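Local atomic coordinates of soluble lytic transglycosylase B3 (PDB entry 5ANZ), a protein that probably cleaves bacterial peptidoglycan as a lytic transglycosylase in cell-wall recycling and binds a calcium ion. Residues A[102-107]-A[337-342]; A[245-250]-A[317-322]; A[254-259]-A[312-317]; A[266-271]-A[303-308]; A[392-397]-A[407-412]. One frame throughout, in Å; residues are numbered along the deposited sequence.

Overall arrangement
Interactions 1 to 4 all belong to the SLT transglycosylase region and interaction 5 to the putative peptidoglycan-binding region. Along the chain they are nested: 4 inside 3, 3 inside 2, 2 inside 1, with 5 following in series. Interactions 3 and 4 reach the same antiparallel sheet through neighbouring strands 313-316 and 300-304, their centres about 10 Å apart. Interaction 2 shares L317 with interaction 3, where strand 313-316 passes into helix 318-324; helix 330-343 comes next and carries interaction 1, about 18 Å from interaction 2 between centres. Interactions 4 and 5, with centres about 13 Å apart, meet in the salt bridge E269-R395, which ties the two regions together.

Interaction 1. Residues A[102-107]-A[337-342]; sequences GALDPL and GLLADS
L104 reaches helix 330-343 with both of its methyl branches, and nearly all of the packing passes through them. CD2 comes down on the backbone at L339, 3.5 Å from L339 N, and also meets L339 CB at 3.8 Å. The other branch turns to the preceding residue, with L104 CD1 3.8 Å from L338 CB; the L104 and L338 side chains cross obliquely. L104 has CG beside its backbone N and anti to the carbonyl carbon (chi1 -54°), and its isobutyl group, starting alongside the helix, bends in so that both methyls touch it. L339 is covered further by M143 and A139 of helix 134-145, and L338 packs on W253 and I349.

The contact thins toward S342, whose OG is 4.3 Å from L104 CD2. That hydroxyl is turned back into its own helix and donates to L338 O at 2.7 Å; S342 N donates to the same oxygen from the opposite face of its plane. Past L104 the first segment leaves the contact: D105 points away, and P106 and L107 are exposed. D105 OD1 accepts from L107 N at 2.8 Å through its anti lone pair, making the aspartate the N-cap of helix 106-118. The contact lies within the helical part of the lysozyme-like SLT region, where the junction of helices 96-103 and 106-118 packs on helix 330-343.

Interaction 2. Residues A[245-250]-A[317-322]; sequences SGWIAG and LHNFRA
N319 and W247 stack, with the asparagine amide lying flat over one face of the indole, their planes 6° apart. N319 ND2 sits 3.5 Å from W247 CE2, and N319 CB stands over the six-membered ring in a CH-pi contact. In N319, chi1 (-77°) sets CG beside the backbone N, and chi2 near zero (-10°) turns OD1 and ND2 to I248. There OD1 accepts from I248 N at 2.8 Å, in the carbonyl plane and on a lone pair, while ND2 donates to I248 O at 2.9 Å in an almost straight bond. A322 CB meets the indole at its edge, and NE1 is bonded to D133.

The H318 ring presents its edge to G246 O, 3.2 Å from CD2. G246 has the positive phi of a Schellman motif ending helix 231-244, so the contact joins the following loop to the start of helix 318-324. One water donates to both S245 OG and A322 O; S245 OG is also bonded to Y241 O. The S245 side chain is about 6 Å from that of Y326, which binds N-acetylglucosamine in another structure of the protein.

With Q251 O as a second acceptor for N319 ND2, a buried amide is satisfied by loop backbone and its rotation about CB-CG fixed.

Interaction 3. Residues A[254-259]-A[312-317]; sequences GFEVRL and PAFLVL
G254 faces V316 in an antiparallel beta ladder between two inner, neighbouring strands of the SLT region's sheet, whose short axes run at 139° to each other. This is a non-hydrogen-bonded pair, and G254 CA lies only 3.1 Å from L315 O, a spacing that leaves no room for a side chain on that face. L317 CD1 also approaches the glycine.

F255 and L315 form a hydrogen-bonded pair: F255 N donates to L315 O at 3.0 Å and L315 N returns a bond to F255 O at 2.9 Å. F255 CG takes the crowded position between its backbone N and carbonyl carbon (chi1 44°); the ring beyond it meets L315 CB through CE1 and L317 CD1 through CE2. L276 of helix 276-280 packs on the same phenyl group.

E256 lies on the other face, with F314. The F314 ring passes its CD2 at 3.6 Å from E256 CA, and the glutamate chain, extended beyond CG, runs on past A313 O toward P312. Its carboxylate is bonded to the backbone nitrogens of V350 and G351, so this sheet face is tied to the segment around I349.

V257 returns to the face of F255. Its N donates to A313 O at 2.8 Å, the donor tilted 35° from the carbonyl plane, and V257 CG1 packs on L315 CG at 3.8 Å. L259 folds its CD1 back onto A313 CB. Near the E256 carboxylate a water gives a proton to E256 OE2 and another to V257 O, and accepts from A313 N at 3.1 Å.

Interaction 4. Residues A[266-271]-A[303-308]; sequences SLAELT and LLLPAG
L303 N donates to a water at 2.8 Å, and this water in turn lies close to two carbonyls of the facing loop, L267 O and E269 O. It appears to donate to L267 O, though it has more acceptors near it than protons; its distance to E269 O is 3.1 Å. The bridge links L303, near the end of strand 300-304, to the bend at A268, which is the centre of an inverse gamma turn, with a weak bond from E269 N to L267 O closing it.

Direct contact is made at A268. Its CA lies 3.3 Å from L303 O in a CA-H...O contact, and the methyl group then lies among leucine branches: A268 CB is 3.9 Å from L303 CD2 and 4.1 Å from L305 CD1. L303 has CG anti to its backbone N (chi1 169°), which places CG beside A268 CB at 4.0 Å. L305 has CG beside its own N (chi1 -71°), and its CD1 reaches the alanine methyl. The alanine is therefore touched by L303 of the strand, through side chain and carbonyl, and by L305 just past its end. L267 contributes mainly through its backbone, its O being 4.2 Å from L303 CB, while its side chain leads off toward W279.

E269 leaves the backbone away from the strand; its carboxylate forms salt bridges with R391 and R395 of helix 388-401, and R395 also bonds to A268 O. The loop 266-271 thus lies between strand 300-304, which pairs with strand 313-316, and helix 388-401, while W279 of helix 276-280 packs against both L267 and L303.

Interaction 5. Residues A[392-397]-A[407-412]; sequences KAIRAC and GYPTPA
I394 and P409 carry the apolar part of the contact, their side chains meeting obliquely. I394 CD1 is 3.7 Å from P409 CB and lies at nearly the same distance from CG and CD of that ring. The other branch of the isoleucine, CG2, rests on the backbone of G407, 3.7 Å from its CA. With chi1 at -68°, CG2 is anti to the backbone N and lies on G407, and chi2 near 180° (169°) carries CD1 on to P409. L368 of helix 362-374 touches both I394 and P409, and L413 of helix 411-417 also packs on I394, in a small three-helix core consistent with the peptidoglycan-binding family assigned to this region.

Van der Waals packing of a polar chain against backbone makes up the second part. R395 CG lies 3.6 Å from G407 N, and the guanidinium has G407 CA over one face, 4.0 Å above its plane and offset toward the rim. G407 has a positive phi.

The polar ends have partners elsewhere. R395 NE donates to A405 O, and the rest of the guanidinium faces E269 and the loop 266-271, while G407 N is bonded to Q398 OE1 and Y408 OH to D357.

Interaction 1. Residues A[102-107]-A[337-342]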
# COMPACT_ATOMS: atom_id res chain seq x y z
N GLY A 102 11.05 4.14 9.92
CA GLY A 102 11.80 3.43 8.89
C GLY A 102 11.55 3.98 7.49
O GLY A 102 12.49 4.18 6.71
N ALA A 103 10.28 4.21 7.16
CA ALA A 103 9.92 4.73 5.84
C ALA A 103 10.54 6.11 5.56
O ALA A 103 10.96 6.41 4.44
CB ALA A 103 8.40 4.81 5.70
N LEU A 104 10.59 6.94 6.61
CA LEU A 104 11.05 8.32 6.48
C LEU A 104 12.50 8.47 6.92
O LEU A 104 12.94 9.58 7.27
CB LEU A 104 10.15 9.25 7.30
CG LEU A 104 8.66 9.11 6.94
CD1 LEU A 104 7.79 9.94 7.87
CD2 LEU A 104 8.47 9.52 5.49
N ASP A 105 13.24 7.37 6.90
CA ASP A 105 14.66 7.42 7.28
C ASP A 105 15.34 8.51 6.46
O ASP A 105 15.13 8.58 5.24
CB ASP A 105 15.34 6.08 7.05
CG ASP A 105 16.72 6.03 7.67
OD1 ASP A 105 17.65 6.68 7.14
OD2 ASP A 105 16.89 5.33 8.70
N PRO A 106 16.14 9.37 7.11
CA PRO A 106 16.83 10.43 6.37
C PRO A 106 17.60 9.91 5.16
O PRO A 106 17.77 10.61 4.18
CB PRO A 106 17.80 11.01 7.42
CG PRO A 106 17.15 10.72 8.72
CD PRO A 106 16.44 9.40 8.55
N LEU A 107 18.07 8.67 5.22
CA LEU A 107 18.78 8.12 4.08
C LEU A 107 17.83 7.96 2.87
O LEU A 107 18.23 8.21 1.73
CB LEU A 107 19.42 6.78 4.46
CG LEU A 107 20.44 6.95 5.59
CD1 LEU A 107 20.83 5.60 6.20
CD2 LEU A 107 21.68 7.71 5.10
N GLY A 337 2.82 9.99 1.57
CA GLY A 337 2.56 11.42 1.63
C GLY A 337 3.64 12.18 2.40
O GLY A 337 4.12 13.22 1.95
N LEU A 338 4.00 11.66 3.56
CA LEU A 338 5.04 12.30 4.37
C LEU A 338 6.42 12.24 3.71
O LEU A 338 7.23 13.16 3.85
CB LEU A 338 5.12 11.67 5.77
CG LEU A 338 3.90 11.89 6.66
CD1 LEU A 338 3.98 10.99 7.89
CD2 LEU A 338 3.77 13.37 7.08
N LEU A 339 6.71 11.16 2.99
CA LEU A 339 7.98 11.09 2.27
C LEU A 339 8.02 12.15 1.15
O LEU A 339 9.01 12.86 0.98
CB LEU A 339 8.20 9.70 1.68
CG LEU A 339 9.50 9.52 0.90
CD1 LEU A 339 10.74 9.83 1.76
CD2 LEU A 339 9.57 8.08 0.39
N ALA A 340 6.93 12.25 0.39
CA ALA A 340 6.86 13.27 -0.65
C ALA A 340 7.05 14.65 -0.04
O ALA A 340 7.81 15.46 -0.55
CB ALA A 340 5.53 13.19 -1.38
N ASP A 341 6.37 14.90 1.08
CA ASP A 341 6.55 16.19 1.78
C ASP A 341 8.00 16.41 2.24
O ASP A 341 8.52 17.53 2.22
CB ASP A 341 5.64 16.26 3.01
CG ASP A 341 4.16 16.36 2.67
OD1 ASP A 341 3.81 16.52 1.48
OD2 ASP A 341 3.34 16.32 3.62
N SER A 342 8.63 15.34 2.71
CA SER A 342 9.99 15.43 3.23
C SER A 342 11.00 15.90 2.19
O SER A 342 12.01 16.52 2.51
CB SER A 342 10.44 14.07 3.77
OG SER A 342 9.65 13.64 4.85

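Interaction 2. Residues A[245-250]-A[317-322]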
# COMPACT_ATOMS: atom_id res chain seq x y z
N SER A 245 -5.78 6.44 -10.88
CA SER A 245 -6.30 6.27 -9.52
C SER A 245 -6.88 7.55 -8.95
O SER A 245 -7.35 7.55 -7.81
CB SER A 245 -5.20 5.75 -8.58
OG SER A 245 -4.74 4.45 -8.98
N GLY A 246 -6.83 8.64 -9.73
CA GLY A 246 -7.54 9.87 -9.39
C GLY A 246 -6.69 11.06 -8.94
O GLY A 246 -7.23 12.07 -8.49
N TRP A 247 -5.37 10.96 -9.08
CA TRP A 247 -4.50 12.07 -8.69
C TRP A 247 -4.89 13.41 -9.27
O TRP A 247 -5.10 13.55 -10.49
CB TRP A 247 -3.04 11.79 -9.11
CG TRP A 247 -2.08 12.66 -8.35
CD1 TRP A 247 -1.55 13.87 -8.75
CD2 TRP A 247 -1.56 12.41 -7.05
NE1 TRP A 247 -0.72 14.37 -7.77
CE2 TRP A 247 -0.71 13.49 -6.71
CE3 TRP A 247 -1.73 11.37 -6.13
CZ2 TRP A 247 -0.04 13.55 -5.50
CZ3 TRP A 247 -1.05 11.43 -4.93
CH2 TRP A 247 -0.22 12.52 -4.62
N ILE A 248 -4.98 14.41 -8.39
CA ILE A 248 -5.15 15.79 -8.82
C ILE A 248 -3.86 16.54 -8.56
O ILE A 248 -3.47 16.72 -7.41
CB ILE A 248 -6.29 16.46 -8.07
CG1 ILE A 248 -7.60 15.70 -8.31
CG2 ILE A 248 -6.40 17.91 -8.51
CD1 ILE A 248 -8.64 15.95 -7.22
N ALA A 249 -3.20 16.96 -9.63
CA ALA A 249 -1.91 17.64 -9.53
C ALA A 249 -1.97 18.86 -8.60
O ALA A 249 -2.85 19.73 -8.74
CB ALA A 249 -1.43 18.07 -10.91
N GLY A 250 -1.02 18.92 -7.68
CA GLY A 250 -0.86 20.08 -6.84
C GLY A 250 -1.74 20.06 -5.60
O GLY A 250 -1.58 20.92 -4.74
N LEU A 317 -7.15 13.63 1.97
CA LEU A 317 -7.95 14.09 0.85
C LEU A 317 -7.93 13.06 -0.26
O LEU A 317 -7.43 11.95 -0.09
CB LEU A 317 -7.46 15.44 0.33
CG LEU A 317 -7.92 16.69 1.09
CD1 LEU A 317 -7.36 16.69 2.48
CD2 LEU A 317 -7.53 17.97 0.33
N HIS A 318 -8.48 13.45 -1.40
CA HIS A 318 -8.64 12.55 -2.53
C HIS A 318 -7.33 11.89 -2.95
O HIS A 318 -7.32 10.70 -3.27
CB HIS A 318 -9.25 13.31 -3.71
CG HIS A 318 -9.77 12.42 -4.79
ND1 HIS A 318 -10.77 11.50 -4.59
CD2 HIS A 318 -9.41 12.30 -6.10
CE1 HIS A 318 -11.02 10.86 -5.72
NE2 HIS A 318 -10.21 11.33 -6.65
N ASN A 319 -6.23 12.65 -2.94
CA ASN A 319 -4.97 12.08 -3.40
C ASN A 319 -4.46 10.98 -2.46
O ASN A 319 -3.73 10.08 -2.88
CB ASN A 319 -3.90 13.17 -3.58
CG ASN A 319 -4.10 13.97 -4.87
OD1 ASN A 319 -4.91 13.61 -5.73
ND2 ASN A 319 -3.36 15.05 -5.02
N PHE A 320 -4.85 11.04 -1.19
CA PHE A 320 -4.58 9.94 -0.26
C PHE A 320 -5.30 8.67 -0.74
O PHE A 320 -4.74 7.58 -0.72
CB PHE A 320 -5.02 10.31 1.16
CG PHE A 320 -4.56 9.35 2.22
CD1 PHE A 320 -3.30 9.50 2.79
CD2 PHE A 320 -5.39 8.34 2.69
CE1 PHE A 320 -2.86 8.64 3.79
CE2 PHE A 320 -4.96 7.48 3.69
CZ PHE A 320 -3.69 7.64 4.24
N ARG A 321 -6.56 8.82 -1.17
CA ARG A 321 -7.29 7.69 -1.71
C ARG A 321 -6.62 7.12 -2.94
O ARG A 321 -6.67 5.91 -3.17
CB ARG A 321 -8.74 8.10 -2.02
CG ARG A 321 -9.50 8.61 -0.80
CD ARG A 321 -10.92 9.05 -1.17
NE ARG A 321 -11.74 7.93 -1.63
CZ ARG A 321 -12.92 8.05 -2.23
NH1 ARG A 321 -13.44 9.25 -2.48
NH2 ARG A 321 -13.59 6.96 -2.60
N ALA A 322 -6.02 7.98 -3.76
CA ALA A 322 -5.30 7.51 -4.95
C ALA A 322 -4.11 6.63 -4.56
O ALA A 322 -3.84 5.60 -5.18
CB ALA A 322 -4.82 8.70 -5.79
O HOH W 1 -2.30 4.65 -7.21

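Interaction 3. Residues A[254-259]-A[312-317]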
# COMPACT_ATOMS: atom_id res chain seq x y z
N GLY A 254 -3.01 15.34 2.11
CA GLY A 254 -3.60 15.52 3.41
C GLY A 254 -2.62 16.28 4.26
O GLY A 254 -1.58 16.74 3.79
N PHE A 255 -2.98 16.45 5.52
CA PHE A 255 -2.11 17.21 6.41
C PHE A 255 -2.48 16.95 7.85
O PHE A 255 -3.60 16.53 8.16
CB PHE A 255 -2.21 18.72 6.10
CG PHE A 255 -3.62 19.21 5.87
CD1 PHE A 255 -4.43 19.56 6.92
CD2 PHE A 255 -4.13 19.30 4.58
CE1 PHE A 255 -5.72 20.00 6.71
CE2 PHE A 255 -5.42 19.73 4.36
CZ PHE A 255 -6.22 20.09 5.43
N GLU A 256 -1.54 17.20 8.75
CA GLU A 256 -1.80 17.04 10.17
C GLU A 256 -2.73 18.11 10.70
O GLU A 256 -2.68 19.26 10.26
CB GLU A 256 -0.49 17.05 10.95
CG GLU A 256 -0.67 16.70 12.41
CD GLU A 256 0.63 16.63 13.16
OE1 GLU A 256 1.68 16.98 12.58
OE2 GLU A 256 0.60 16.21 14.34
N VAL A 257 -3.58 17.74 11.66
CA VAL A 257 -4.51 18.67 12.27
C VAL A 257 -4.51 18.52 13.78
O VAL A 257 -3.94 17.57 14.31
CB VAL A 257 -5.94 18.48 11.76
CG1 VAL A 257 -6.00 18.75 10.25
CG2 VAL A 257 -6.45 17.07 12.09
N ARG A 258 -5.14 19.47 14.45
CA ARG A 258 -5.34 19.39 15.89
C ARG A 258 -6.82 19.20 16.18
O ARG A 258 -7.66 19.96 15.68
CB ARG A 258 -4.82 20.67 16.58
CG ARG A 258 -5.10 20.73 18.06
CD ARG A 258 -4.81 22.12 18.62
NE ARG A 258 -3.40 22.49 18.51
CZ ARG A 258 -2.91 23.69 18.83
NH1 ARG A 258 -3.72 24.64 19.28
NH2 ARG A 258 -1.62 23.93 18.69
N LEU A 259 -7.15 18.19 16.98
CA LEU A 259 -8.54 17.95 17.36
C LEU A 259 -8.91 18.66 18.65
O LEU A 259 -8.09 18.77 19.56
CB LEU A 259 -8.80 16.45 17.51
CG LEU A 259 -8.57 15.66 16.23
CD1 LEU A 259 -8.84 14.18 16.41
CD2 LEU A 259 -9.44 16.25 15.12
N PRO A 312 -1.26 11.54 16.86
CA PRO A 312 -1.49 12.61 15.88
C PRO A 312 -2.71 12.32 15.00
O PRO A 312 -3.11 11.16 14.83
CB PRO A 312 -0.19 12.62 15.07
CG PRO A 312 0.30 11.20 15.15
CD PRO A 312 -0.05 10.75 16.56
N ALA A 313 -3.30 13.39 14.47
CA ALA A 313 -4.49 13.29 13.63
C ALA A 313 -4.22 13.95 12.29
O ALA A 313 -3.50 14.96 12.22
CB ALA A 313 -5.68 13.92 14.31
N PHE A 314 -4.77 13.37 11.22
CA PHE A 314 -4.59 13.90 9.88
C PHE A 314 -5.93 14.02 9.18
O PHE A 314 -6.79 13.16 9.37
CB PHE A 314 -3.68 12.99 9.06
CG PHE A 314 -2.31 12.83 9.65
CD1 PHE A 314 -2.05 11.86 10.60
CD2 PHE A 314 -1.27 13.65 9.24
CE1 PHE A 314 -0.79 11.72 11.15
CE2 PHE A 314 0.00 13.51 9.79
CZ PHE A 314 0.24 12.54 10.74
N LEU A 315 -6.12 15.06 8.37
CA LEU A 315 -7.22 15.04 7.41
C LEU A 315 -6.64 14.55 6.11
O LEU A 315 -5.62 15.07 5.67
CB LEU A 315 -7.86 16.41 7.23
CG LEU A 315 -8.74 16.84 8.39
CD1 LEU A 315 -9.32 18.22 8.14
CD2 LEU A 315 -9.85 15.81 8.59
N VAL A 316 -7.26 13.55 5.49
CA VAL A 316 -6.71 13.03 4.24
C VAL A 316 -7.70 13.22 3.10
O VAL A 316 -8.91 13.05 3.25
CB VAL A 316 -6.29 11.56 4.37
CG1 VAL A 316 -5.18 11.44 5.41
CG2 VAL A 316 -7.47 10.66 4.74
N LEU A 317 -7.15 13.63 1.97
CA LEU A 317 -7.95 14.09 0.85
C LEU A 317 -7.93 13.06 -0.26
O LEU A 317 -7.43 11.95 -0.09
CB LEU A 317 -7.46 15.44 0.33
CG LEU A 317 -7.92 16.69 1.09
CD1 LEU A 317 -7.36 16.69 2.48
CD2 LEU A 317 -7.53 17.97 0.33
O HOH W 2 -2.09 16.09 15.25

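Interaction 4. Residues A[266-271]-A[303-308]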
# COMPACT_ATOMS: atom_id res chain seq x y z
N SER A 266 -15.56 8.86 16.61
CA SER A 266 -16.22 7.89 15.74
C SER A 266 -16.20 8.34 14.28
O SER A 266 -16.44 7.54 13.38
CB SER A 266 -17.66 7.65 16.20
OG SER A 266 -18.45 8.82 16.06
N LEU A 267 -15.88 9.61 14.06
CA LEU A 267 -15.78 10.17 12.71
C LEU A 267 -14.51 9.75 11.95
O LEU A 267 -14.36 10.06 10.77
CB LEU A 267 -15.83 11.71 12.76
CG LEU A 267 -17.19 12.41 12.91
CD1 LEU A 267 -18.33 11.54 12.38
CD2 LEU A 267 -17.45 12.86 14.33
N ALA A 268 -13.61 9.06 12.63
CA ALA A 268 -12.34 8.66 12.03
C ALA A 268 -12.48 7.38 11.22
O ALA A 268 -12.13 6.30 11.69
CB ALA A 268 -11.28 8.51 13.11
N GLU A 269 -12.99 7.51 10.00
CA GLU A 269 -13.23 6.39 9.10
C GLU A 269 -13.08 6.87 7.68
O GLU A 269 -13.64 7.91 7.33
CB GLU A 269 -14.64 5.79 9.30
CG GLU A 269 -14.82 4.92 10.52
CD GLU A 269 -14.16 3.56 10.38
OE1 GLU A 269 -14.04 3.06 9.24
OE2 GLU A 269 -13.78 2.98 11.41
N LEU A 270 -12.36 6.13 6.84
CA LEU A 270 -12.12 6.59 5.48
C LEU A 270 -13.41 6.68 4.67
O LEU A 270 -13.47 7.43 3.69
CB LEU A 270 -11.11 5.67 4.76
CG LEU A 270 -9.63 5.91 5.09
CD1 LEU A 270 -9.32 7.40 5.12
CD2 LEU A 270 -9.24 5.26 6.42
N THR A 271 -14.44 5.94 5.08
CA THR A 271 -15.74 5.98 4.43
C THR A 271 -16.56 7.20 4.84
O THR A 271 -17.61 7.48 4.25
CB THR A 271 -16.57 4.74 4.77
OG1 THR A 271 -16.68 4.62 6.20
CG2 THR A 271 -15.92 3.49 4.20
N LEU A 303 -10.90 11.81 8.40
CA LEU A 303 -10.02 11.90 9.56
C LEU A 303 -9.28 10.59 9.81
O LEU A 303 -9.90 9.53 9.97
CB LEU A 303 -10.82 12.30 10.80
CG LEU A 303 -10.08 12.19 12.13
CD1 LEU A 303 -8.95 13.19 12.19
CD2 LEU A 303 -11.06 12.42 13.29
N LEU A 304 -7.95 10.66 9.83
CA LEU A 304 -7.11 9.51 10.12
C LEU A 304 -6.39 9.64 11.47
O LEU A 304 -5.73 10.65 11.73
CB LEU A 304 -6.08 9.33 9.00
CG LEU A 304 -5.08 8.19 9.06
CD1 LEU A 304 -5.74 6.84 8.84
CD2 LEU A 304 -4.00 8.43 8.02
N LEU A 305 -6.55 8.63 12.32
CA LEU A 305 -5.87 8.58 13.62
C LEU A 305 -5.03 7.31 13.74
O LEU A 305 -5.49 6.32 14.31
CB LEU A 305 -6.88 8.60 14.77
CG LEU A 305 -7.68 9.86 15.11
CD1 LEU A 305 -8.76 9.52 16.14
CD2 LEU A 305 -6.75 10.92 15.65
N PRO A 306 -3.80 7.34 13.21
CA PRO A 306 -3.03 6.09 13.10
C PRO A 306 -2.71 5.41 14.44
O PRO A 306 -2.48 4.20 14.46
CB PRO A 306 -1.73 6.53 12.39
CG PRO A 306 -1.68 8.01 12.51
CD PRO A 306 -3.09 8.50 12.65
N ALA A 307 -2.71 6.16 15.54
CA ALA A 307 -2.49 5.56 16.86
C ALA A 307 -3.55 5.97 17.88
O ALA A 307 -3.26 6.10 19.07
CB ALA A 307 -1.10 5.93 17.37
N GLY A 308 -4.79 6.16 17.43
CA GLY A 308 -5.88 6.45 18.34
C GLY A 308 -5.90 7.89 18.83
O GLY A 308 -5.11 8.73 18.35
O HOH W 3 -13.54 10.78 8.51

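Interaction 5. Residues A[392-397]-A[407-412]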
# COMPACT_ATOMS: atom_id res chain seq x y z
N LYS A 392 -16.25 -0.88 14.64
CA LYS A 392 -17.58 -0.56 15.11
C LYS A 392 -17.81 -1.17 16.50
O LYS A 392 -18.29 -0.52 17.43
CB LYS A 392 -18.63 -1.07 14.12
CG LYS A 392 -19.98 -0.41 14.23
CD LYS A 392 -20.89 -0.88 13.09
CE LYS A 392 -22.24 -0.18 13.15
NZ LYS A 392 -22.10 1.30 13.01
N ALA A 393 -17.44 -2.44 16.62
CA ALA A 393 -17.59 -3.17 17.87
C ALA A 393 -16.68 -2.59 18.94
O ALA A 393 -17.07 -2.47 20.10
CB ALA A 393 -17.27 -4.64 17.66
N ILE A 394 -15.47 -2.24 18.54
CA ILE A 394 -14.53 -1.64 19.46
C ILE A 394 -15.10 -0.33 20.01
O ILE A 394 -15.07 -0.11 21.22
CB ILE A 394 -13.16 -1.40 18.79
CG1 ILE A 394 -12.50 -2.75 18.51
CG2 ILE A 394 -12.26 -0.55 19.68
CD1 ILE A 394 -11.28 -2.63 17.63
N ARG A 395 -15.62 0.52 19.13
CA ARG A 395 -16.18 1.80 19.56
C ARG A 395 -17.34 1.62 20.54
O ARG A 395 -17.46 2.38 21.51
CB ARG A 395 -16.63 2.62 18.36
CG ARG A 395 -15.49 3.04 17.47
CD ARG A 395 -15.95 4.12 16.49
NE ARG A 395 -14.82 4.85 15.95
CZ ARG A 395 -14.26 4.60 14.77
NH1 ARG A 395 -14.75 3.64 14.00
NH2 ARG A 395 -13.22 5.33 14.37
N ALA A 396 -18.18 0.63 20.31
CA ALA A 396 -19.31 0.39 21.22
C ALA A 396 -18.79 -0.04 22.59
O ALA A 396 -19.32 0.36 23.64
CB ALA A 396 -20.24 -0.67 20.67
N CYS A 397 -17.73 -0.84 22.58
CA CYS A 397 -17.15 -1.32 23.82
C CYS A 397 -16.45 -0.19 24.57
O CYS A 397 -16.57 -0.07 25.80
CB CYS A 397 -16.17 -2.46 23.54
SG CYS A 397 -15.61 -3.31 25.02
N GLY A 407 -12.00 3.59 18.11
CA GLY A 407 -11.95 2.35 17.35
C GLY A 407 -10.56 1.75 17.26
O GLY A 407 -10.34 0.81 16.51
N TYR A 408 -9.63 2.29 18.03
CA TYR A 408 -8.26 1.81 18.03
C TYR A 408 -8.01 0.91 19.25
O TYR A 408 -7.98 1.40 20.38
CB TYR A 408 -7.28 2.99 18.02
CG TYR A 408 -5.83 2.58 17.93
CD1 TYR A 408 -5.28 2.19 16.71
CD2 TYR A 408 -5.01 2.60 19.05
CE1 TYR A 408 -3.95 1.82 16.62
CE2 TYR A 408 -3.68 2.23 18.97
CZ TYR A 408 -3.16 1.85 17.75
OH TYR A 408 -1.84 1.48 17.66
N PRO A 409 -7.86 -0.40 19.02
CA PRO A 409 -7.72 -1.34 20.14
C PRO A 409 -6.30 -1.39 20.68
O PRO A 409 -5.34 -1.31 19.91
CB PRO A 409 -8.11 -2.67 19.51
CG PRO A 409 -7.55 -2.55 18.12
CD PRO A 409 -7.79 -1.09 17.72
N THR A 410 -6.17 -1.55 21.99
CA THR A 410 -4.88 -1.61 22.66
C THR A 410 -4.85 -2.78 23.63
O THR A 410 -5.90 -3.30 24.00
CB THR A 410 -4.60 -0.31 23.45
OG1 THR A 410 -5.66 -0.11 24.39
CG2 THR A 410 -4.53 0.88 22.52
N PRO A 411 -3.65 -3.19 24.07
CA PRO A 411 -3.56 -4.20 25.13
C PRO A 411 -4.46 -3.90 26.33
O PRO A 411 -5.04 -4.82 26.91
CB PRO A 411 -2.09 -4.16 25.51
CG PRO A 411 -1.40 -3.80 24.23
CD PRO A 411 -2.33 -2.85 23.52
N ALA A 412 -4.58 -2.62 26.69
CA ALA A 412 -5.36 -2.23 27.86
C ALA A 412 -6.85 -2.53 27.65
O ALA A 412 -7.55 -2.90 28.60
CB ALA A 412 -5.16 -0.75 28.16